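Local coordinates for lipopolysaccharide export system protein LptH (Pseudomonas aeruginosa, PDB 4UU4) that binds lipopolysaccharide and is required to carry it from the inner to the outer membrane, probably as part of a periplasmic bridge, at residues G150-T153 / G154-V157. Numbering follows the deposited sequence.
Sequences GRAT and GSQV
The carbonyl oxygen of Ala-152 is turned into the bend of the chain, where Gly-154 N lies 3.0 Å from Ala-152 O and Ser-155 N lies 3.6 Å from the same oxygen. Around it the backbone makes a type II beta turn from Ala-152 to Ser-155, bringing their CA atoms to 5.5 Å. Thr-153 and Gly-154 are the corner residues. Gly-154 takes the positive phi (84°) of the third position of this turn, a conformation that glycine, having no side chain, adopts readily. The first side-chain bond of Thr-153 leads away from Gly-154 to Val-157, although its CB still lies close to Gly-154 N; a polar, branched residue suits this exposed corner.

Inside the curve the contact is apolar. The CB of Ala-152 meets CG1 of Val-157 at 3.6 Å and CB of Ser-155 at 3.8 Å, its small methyl pointing from the first limb toward the second, where it touches both residues. With chi1 at -62°, Val-157 sets CG1 beside its own backbone N and against that methyl. Ser-155 brings its CB alongside, and its short polar side chain suits a partly exposed position.

Glu-136 accepts a hydrogen bond from Ala-152 N and forms a salt bridge with Arg-151, and Val-157 also touches it. The turn lies near the start of the loop that leaves strand 147-150, outermost within this chain in one jellyroll sheet, and runs to strand 165-167, outermost in the other.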
loop_
_atom_site.group_PDB
_atom_site.type_symbol
_atom_site.label_atom_id
_atom_site.label_comp_id
_atom_site.label_asym_id
_atom_site.label_seq_id
_atom_site.Cartn_x
_atom_site.Cartn_y
_atom_site.Cartn_z
ATOM N N GLY A 150 0.819 -0.314 15.064
ATOM C CA GLY A 150 -0.025 -0.686 16.180
ATOM C C GLY A 150 -0.898 -1.874 15.858
ATOM O O GLY A 150 -0.593 -2.646 14.958
ATOM N N ARG A 151 -1.987 -2.021 16.600
ATOM C CA ARG A 151 -2.893 -3.139 16.397
ATOM C C ARG A 151 -3.990 -2.775 15.413
ATOM O O ARG A 151 -4.317 -1.602 15.229
ATOM C CB ARG A 151 -3.513 -3.578 17.723
ATOM C CG ARG A 151 -2.505 -4.010 18.762
ATOM C CD ARG A 151 -3.131 -4.981 19.732
ATOM N NE ARG A 151 -3.570 -6.193 19.053
ATOM C CZ ARG A 151 -4.172 -7.211 19.654
ATOM N NH1 ARG A 151 -4.410 -7.169 20.955
ATOM N NH2 ARG A 151 -4.535 -8.275 18.950
ATOM N N ALA A 152 -4.558 -3.795 14.785
ATOM C CA ALA A 152 -5.650 -3.594 13.848
ATOM C C ALA A 152 -6.977 -3.543 14.597
ATOM O O ALA A 152 -7.605 -4.570 14.828
ATOM C CB ALA A 152 -5.659 -4.704 12.816
ATOM N N THR A 153 -7.401 -2.346 14.989
ATOM C CA THR A 153 -8.661 -2.191 15.711
ATOM C C THR A 153 -9.869 -2.401 14.809
ATOM O O THR A 153 -10.261 -1.502 14.067
ATOM C CB THR A 153 -8.799 -0.790 16.336
ATOM O OG1 THR A 153 -8.656 0.204 15.312
ATOM C CG2 THR A 153 -7.749 -0.561 17.420
ATOM N N GLY A 154 -10.466 -3.583 14.890
ATOM C CA GLY A 154 -11.669 -3.889 14.147
ATOM C C GLY A 154 -11.394 -4.350 12.730
ATOM O O GLY A 154 -12.131 -4.009 11.812
ATOM N N SER A 155 -10.322 -5.119 12.554
ATOM C CA SER A 155 -10.037 -5.718 11.254
ATOM C C SER A 155 -9.884 -7.239 11.356
ATOM O O SER A 155 -9.745 -7.927 10.345
ATOM C CB SER A 155 -8.794 -5.089 10.622
ATOM O OG SER A 155 -8.869 -3.674 10.630
ATOM N N GLN A 156 -9.910 -7.748 12.585
ATOM C CA GLN A 156 -9.890 -9.188 12.860
ATOM C C GLN A 156 -8.832 -10.026 12.136
ATOM O O GLN A 156 -9.157 -10.966 11.409
ATOM C CB GLN A 156 -11.280 -9.794 12.649
ATOM C CG GLN A 156 -11.575 -10.982 13.555
ATOM C CD GLN A 156 -11.482 -12.311 12.832
ATOM O OE1 GLN A 156 -12.362 -12.662 12.046
ATOM N NE2 GLN A 156 -10.419 -13.062 13.098
ATOM N N VAL A 157 -7.569 -9.662 12.348
ATOM C CA VAL A 157 -6.425 -10.208 11.617
ATOM C C VAL A 157 -6.320 -11.728 11.689
ATOM O O VAL A 157 -6.768 -12.353 12.647
ATOM C CB VAL A 157 -5.098 -9.614 12.147
ATOM C CG1 VAL A 157 -5.061 -8.113 11.942
ATOM C CG2 VAL A 157 -4.919 -9.942 13.615
#